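Local atomic coordinates of putative acyl-CoA N-acyltransferase (Klebsiella pneumoniae subsp. pneumoniae, PDB entry 3LOD), a protein that probably transfers acyl groups from acyl-coenzyme A to an acceptor, as a putative N-acyltransferase of the GNAT family whose substrate is not established. Residues L111-G116 against N129-R134; A124-N129 against V147-P152. All coordinates share one frame; numbering follows the deposited sequence.

Interaction 1. Residues L111-G116 against N129-R134; sequences LRLETG and NGYQTR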
loop_
_atom_site.group_PDB
_atom_site.type_symbol
_atom_site.label_atom_id
_atom_site.label_comp_id
_atom_site.label_asym_id
_atom_site.label_seq_id
_atom_site.Cartn_x
_atom_site.Cartn_y
_atom_site.Cartn_z
ATOM N N LEU A 111 7.268 -1.735 8.979
ATOM C CA LEU A 111 6.653 -1.925 7.677
ATOM C C LEU A 111 7.682 -1.961 6.631
ATOM O O LEU A 111 8.499 -1.077 6.607
ATOM C CB LEU A 111 5.773 -0.755 7.335
ATOM C CG LEU A 111 4.336 -1.014 7.627
ATOM C CD1 LEU A 111 3.608 0.097 6.934
ATOM C CD2 LEU A 111 3.943 -2.420 7.091
ATOM N N ARG A 112 7.616 -2.931 5.731
ATOM C CA ARG A 112 8.520 -2.956 4.599
ATOM C C ARG A 112 7.751 -2.990 3.318
ATOM O O ARG A 112 6.603 -3.426 3.321
ATOM C CB ARG A 112 9.309 -4.240 4.618
ATOM C CG ARG A 112 9.841 -4.522 5.913
ATOM C CD ARG A 112 9.726 -5.978 6.156
ATOM N NE ARG A 112 10.977 -6.353 6.746
ATOM C CZ ARG A 112 11.327 -7.603 6.951
ATOM N NH1 ARG A 112 10.453 -8.572 6.640
ATOM N NH2 ARG A 112 12.515 -7.857 7.514
ATOM N N LEU A 113 8.399 -2.615 2.203
ATOM C CA LEU A 113 7.734 -2.743 0.921
ATOM C C LEU A 113 8.753 -2.991 -0.163
ATOM O O LEU A 113 9.920 -2.602 -0.020
ATOM C CB LEU A 113 6.884 -1.465 0.601
ATOM C CG LEU A 113 7.758 -0.217 0.553
ATOM C CD1 LEU A 113 8.323 -0.025 -0.856
ATOM C CD2 LEU A 113 7.090 1.042 1.043
ATOM N N GLU A 114 8.294 -3.618 -1.246
ATOM C CA GLU A 114 9.032 -3.732 -2.501
ATOM C C GLU A 114 8.202 -2.987 -3.578
ATOM O O GLU A 114 7.008 -3.215 -3.678
ATOM C CB GLU A 114 9.194 -5.230 -2.848
ATOM C CG GLU A 114 9.995 -5.593 -4.134
ATOM C CD GLU A 114 9.275 -5.288 -5.478
ATOM O OE1 GLU A 114 8.107 -5.724 -5.722
ATOM O OE2 GLU A 114 9.912 -4.605 -6.321
ATOM N N THR A 115 8.819 -2.078 -4.336
ATOM C CA THR A 115 8.316 -1.661 -5.672
ATOM C C THR A 115 9.419 -1.602 -6.703
ATOM O O THR A 115 10.588 -1.447 -6.356
ATOM C CB THR A 115 7.790 -0.197 -5.755
ATOM O OG1 THR A 115 8.427 0.617 -4.750
ATOM C CG2 THR A 115 6.250 -0.131 -5.737
ATOM N N GLY A 116 9.020 -1.590 -7.976
ATOM C CA GLY A 116 9.970 -1.403 -9.072
ATOM C C GLY A 116 10.622 -0.030 -9.062
ATOM O O GLY A 116 10.042 0.942 -8.543
ATOM N N ASN A 129 8.027 10.194 3.813
ATOM C CA ASN A 129 7.437 9.761 5.094
ATOM C C ASN A 129 8.224 8.704 5.870
ATOM O O ASN A 129 7.657 7.851 6.562
ATOM C CB ASN A 129 5.963 9.392 4.933
ATOM C CG ASN A 129 5.156 10.517 4.301
ATOM O OD1 ASN A 129 4.869 10.495 3.097
ATOM N ND2 ASN A 129 4.818 11.525 5.095
ATOM N N GLY A 130 9.535 8.768 5.753
ATOM C CA GLY A 130 10.386 8.055 6.664
ATOM C C GLY A 130 10.760 6.666 6.269
ATOM O O GLY A 130 11.432 6.009 7.033
ATOM N N TYR A 131 10.332 6.199 5.104
ATOM C CA TYR A 131 10.807 4.898 4.625
ATOM C C TYR A 131 12.216 5.058 4.122
ATOM O O TYR A 131 12.532 6.098 3.584
ATOM C CB TYR A 131 9.912 4.343 3.514
ATOM C CG TYR A 131 8.604 3.916 4.070
ATOM C CD1 TYR A 131 8.335 2.570 4.351
ATOM C CD2 TYR A 131 7.636 4.862 4.382
ATOM C CE1 TYR A 131 7.075 2.161 4.936
ATOM C CE2 TYR A 131 6.399 4.477 4.951
ATOM C CZ TYR A 131 6.141 3.132 5.229
ATOM O OH TYR A 131 4.932 2.828 5.802
ATOM N N GLN A 132 13.057 4.042 4.295
ATOM C CA GLN A 132 14.439 4.116 3.851
ATOM C C GLN A 132 14.800 2.904 3.034
ATOM O O GLN A 132 14.317 1.812 3.311
ATOM C CB GLN A 132 15.370 4.159 5.043
ATOM C CG GLN A 132 14.948 5.076 6.172
ATOM C CD GLN A 132 16.124 5.797 6.744
ATOM O OE1 GLN A 132 16.446 5.621 7.903
ATOM N NE2 GLN A 132 16.806 6.588 5.919
ATOM N N THR A 133 15.658 3.072 2.033
ATOM C CA THR A 133 16.000 1.930 1.194
ATOM C C THR A 133 16.686 0.845 2.042
ATOM O O THR A 133 17.312 1.128 3.091
ATOM C CB THR A 133 16.899 2.329 -0.007
ATOM O OG1 THR A 133 17.923 3.198 0.462
ATOM C CG2 THR A 133 16.133 3.084 -1.065
ATOM N N ARG A 134 16.551 -0.405 1.617
ATOM C CA ARG A 134 17.203 -1.503 2.315
ATOM C C ARG A 134 17.370 -2.647 1.305
ATOM O O ARG A 134 16.977 -2.518 0.147
ATOM C CB ARG A 134 16.359 -1.938 3.506
ATOM C CG ARG A 134 15.303 -2.888 3.092
ATOM C CD ARG A 134 14.356 -3.184 4.165
ATOM N NE ARG A 134 15.059 -4.006 5.128
ATOM C CZ ARG A 134 15.274 -5.315 4.996
ATOM N NH1 ARG A 134 15.941 -5.953 5.928
ATOM N NH2 ARG A 134 14.819 -5.983 3.933
#
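Tyr131 packs its ring against Leu111 and Leu113, both meeting it obliquely from the same side of strand 110-116. Its CD1 corner receives Leu113 CD2 at 3.9 Å, while CE1, the next carbon round the ring, lies 4.0 Å from Leu111 CB. The phenol oxygen then passes close to the end of that leucine, with Tyr131 OH 3.2 Å from Leu111 CD1. Leu113 reaches the ring because CG sits between the backbone N and the carbonyl carbon (chi1 60°), a first torsion that brings CD2 to the tyrosine. Leucine suits both places, since its branched apolar end packs well against a buried aromatic ring. Tyr131 follows directly on Gly130, the C-prime residue of the Schellman motif that ends helix 120-128; the positive phi there suits a glycine.

The other side of the sheet is looser. There Arg112 NH2 stands 4.2 Å from Arg134 NH1, over one face of the Arg134 guanidinium. Glu150 lies near both arginines in long, weak ion pairs, and probably eases their like charges.

In this C-terminal part of the GNAT fold, strand 146-152 separates strands 110-116 and 132-134, so side chains make the contact. Tyrosine combines apolar packing with a polar end: its hydroxyl is hydrogen-bonded to Glu100, so the oxygen can lie against the apolar end of Leu111 without losing a polar partner.

Interaction 2. Residues A124-N129 against V147-P152; sequences ALYTRN and VFMEKP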
loop_
_atom_site.group_PDB
_atom_site.type_symbol
_atom_site.label_atom_id
_atom_site.label_comp_id
_atom_site.label_asym_id
_atom_site.label_seq_id
_atom_site.Cartn_x
_atom_site.Cartn_y
_atom_site.Cartn_z
ATOM N N ALA A 124 9.017 8.269 -4.041
ATOM C CA ALA A 124 9.165 9.576 -3.393
ATOM C C ALA A 124 8.160 9.747 -2.259
ATOM O O ALA A 124 8.478 10.366 -1.256
ATOM C CB ALA A 124 9.032 10.686 -4.377
ATOM N N LEU A 125 6.946 9.227 -2.420
ATOM C CA LEU A 125 5.977 9.325 -1.336
ATOM C C LEU A 125 6.534 8.611 -0.084
ATOM O O LEU A 125 6.525 9.165 1.014
ATOM C CB LEU A 125 4.655 8.734 -1.751
ATOM C CG LEU A 125 3.752 8.416 -0.558
ATOM C CD1 LEU A 125 3.240 9.697 0.036
ATOM C CD2 LEU A 125 2.590 7.636 -1.019
ATOM N N TYR A 126 7.078 7.412 -0.235
ATOM C CA TYR A 126 7.555 6.728 0.936
ATOM C C TYR A 126 8.700 7.450 1.567
ATOM O O TYR A 126 8.738 7.521 2.787
ATOM C CB TYR A 126 7.952 5.297 0.630
ATOM C CG TYR A 126 6.827 4.518 0.001
ATOM C CD1 TYR A 126 5.523 4.507 0.560
ATOM C CD2 TYR A 126 7.055 3.781 -1.140
ATOM C CE1 TYR A 126 4.472 3.819 -0.067
ATOM C CE2 TYR A 126 6.025 3.068 -1.758
ATOM C CZ TYR A 126 4.744 3.090 -1.224
ATOM O OH TYR A 126 3.758 2.321 -1.890
ATOM N N THR A 127 9.637 7.945 0.757
ATOM C CA THR A 127 10.821 8.696 1.227
ATOM C C THR A 127 10.425 9.937 2.021
ATOM O O THR A 127 11.002 10.209 3.066
ATOM C CB THR A 127 11.729 9.142 0.048
ATOM O OG1 THR A 127 11.837 8.066 -0.889
ATOM C CG2 THR A 127 13.128 9.557 0.516
ATOM N N ARG A 128 9.433 10.677 1.520
ATOM C CA ARG A 128 8.876 11.851 2.206
ATOM C C ARG A 128 8.300 11.482 3.579
ATOM O O ARG A 128 8.107 12.367 4.423
ATOM C CB ARG A 128 7.761 12.505 1.366
ATOM C CG ARG A 128 8.181 13.691 0.492
ATOM C CD ARG A 128 6.981 14.282 -0.262
ATOM N NE ARG A 128 6.676 13.573 -1.518
ATOM C CZ ARG A 128 5.487 13.058 -1.882
ATOM N NH1 ARG A 128 4.397 13.144 -1.104
ATOM N NH2 ARG A 128 5.384 12.438 -3.051
ATOM N N ASN A 129 8.027 10.194 3.813
ATOM C CA ASN A 129 7.437 9.761 5.094
ATOM C C ASN A 129 8.224 8.704 5.870
ATOM O O ASN A 129 7.657 7.851 6.562
ATOM C CB ASN A 129 5.963 9.392 4.933
ATOM C CG ASN A 129 5.156 10.517 4.301
ATOM O OD1 ASN A 129 4.869 10.495 3.097
ATOM N ND2 ASN A 129 4.818 11.525 5.095
ATOM N N VAL A 147 13.102 -1.945 -5.573
ATOM C CA VAL A 147 13.533 -1.096 -4.454
ATOM C C VAL A 147 12.790 -1.601 -3.231
ATOM O O VAL A 147 11.560 -1.745 -3.255
ATOM C CB VAL A 147 13.177 0.390 -4.671
ATOM C CG1 VAL A 147 13.810 1.262 -3.626
ATOM C CG2 VAL A 147 13.647 0.825 -6.026
ATOM N N PHE A 148 13.552 -1.908 -2.191
ATOM C CA PHE A 148 13.014 -2.338 -0.937
ATOM C C PHE A 148 13.156 -1.177 -0.013
ATOM O O PHE A 148 14.188 -0.493 -0.074
ATOM C CB PHE A 148 13.822 -3.503 -0.425
ATOM C CG PHE A 148 13.855 -4.647 -1.381
ATOM C CD1 PHE A 148 12.778 -5.548 -1.448
ATOM C CD2 PHE A 148 14.953 -4.831 -2.234
ATOM C CE1 PHE A 148 12.785 -6.620 -2.344
ATOM C CE2 PHE A 148 14.974 -5.900 -3.130
ATOM C CZ PHE A 148 13.874 -6.796 -3.185
ATOM N N MET A 149 12.134 -0.957 0.835
ATOM C CA MET A 149 12.123 0.150 1.801
ATOM C C MET A 149 11.497 -0.288 3.115
ATOM O O MET A 149 10.686 -1.204 3.158
ATOM C CB MET A 149 11.398 1.405 1.212
ATOM C CG MET A 149 11.731 1.758 -0.274
ATOM S SD MET A 149 11.121 3.415 -0.850
ATOM C CE MET A 149 12.207 4.356 0.253
ATOM N N GLU A 150 11.877 0.321 4.228
ATOM C CA GLU A 150 11.141 0.056 5.437
ATOM C C GLU A 150 11.170 1.224 6.367
ATOM O O GLU A 150 11.880 2.170 6.139
ATOM C CB GLU A 150 11.614 -1.215 6.142
ATOM C CG GLU A 150 13.053 -1.173 6.739
ATOM C CD GLU A 150 13.339 -2.317 7.749
ATOM O OE1 GLU A 150 14.004 -2.039 8.789
ATOM O OE2 GLU A 150 12.886 -3.476 7.504
ATOM N N LYS A 151 10.378 1.120 7.419
ATOM C CA LYS A 151 10.136 2.188 8.344
ATOM C C LYS A 151 9.751 1.560 9.705
ATOM O O LYS A 151 8.870 0.702 9.754
ATOM C CB LYS A 151 8.950 2.980 7.834
ATOM C CG LYS A 151 8.630 4.150 8.701
ATOM C CD LYS A 151 7.335 4.773 8.295
ATOM C CE LYS A 151 7.091 5.942 9.183
ATOM N NZ LYS A 151 6.014 6.770 8.637
ATOM N N PRO A 152 10.408 1.988 10.807
ATOM C CA PRO A 152 9.970 1.519 12.136
ATOM C C PRO A 152 8.727 2.254 12.547
ATOM O O PRO A 152 8.630 3.457 12.383
ATOM C CB PRO A 152 11.146 1.869 13.051
ATOM C CG PRO A 152 11.903 2.905 12.386
ATOM C CD PRO A 152 11.615 2.842 10.897
#
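Met149 and Tyr126 form the apolar heart of this contact, where helix 120-128, the GNAT helix that connects strands 110-116 and 132-134, rests against strand 146-152. The sulfur approaches the tyrosine near the plane of its ring: Met149 SD is 5.4 Å from the centroid of the Tyr126 ring and 75° off the ring normal, a Met-aromatic contact made at the edge. The same sulfur also packs on the root of the tyrosine, 4.0 Å from Tyr126 CB. The two side chains cross at about a right angle. Rotation about the CG-SD bond (chi3 66°) bends the methionine and carries its methyl group toward Thr127, where Met149 CE comes to 3.9 Å from Thr127 OG1. That meeting is packing alone; the threonine hydroxyl is hydrogen-bonded to the carbonyl of Ile123, one turn back in the helix. A flexible, polarisable methionine suits a place where a strand must fit both an aromatic edge and a helix surface.

The polar part lies just past the C-terminal end of the helix. Lys151 sends out a fully extended chain, CG anti to the backbone N (chi1 -178°), and Lys151 NZ donates a hydrogen bond of 2.9 Å to Asn129 O. The C=O...N angle is 159°, with the nitrogen tilted a little from the carbonyl plane. Lysine suits this position through its length, for the ammonium spans the gap between strand and loop while its methylenes run past Tyr131.

The same ammonium forms a salt bridge with Glu100. Two acceptors therefore share it, and its positive charge lies near the C-terminal end of helix 120-128, whose dipole would probably favour it, tying the turn after that helix to strand 146-152 and to helix 91-104.

Overall arrangement
Interactions 1 and 2 alternate along the chain and share Asn129, so both are built around the exit from helix 120-128. They belong to the C-terminal part of the GNAT fold, where strand 146-152 inserts between strands 110-116 and 132-134, bonded to 110-116 through Leu113 with Met149 and Thr115 with Val147. Interaction 1 is mainly core, ring against leucines, with an arginine pair on the opposite side of the sheet; interaction 2 is partly buried, packing helix on strand through sulfur and ring, with a charged hydrogen bond near its end. The Tyr126 and Tyr131 rings meet, joining the two apolar regions, and one carboxylate serves the polar end of each contact.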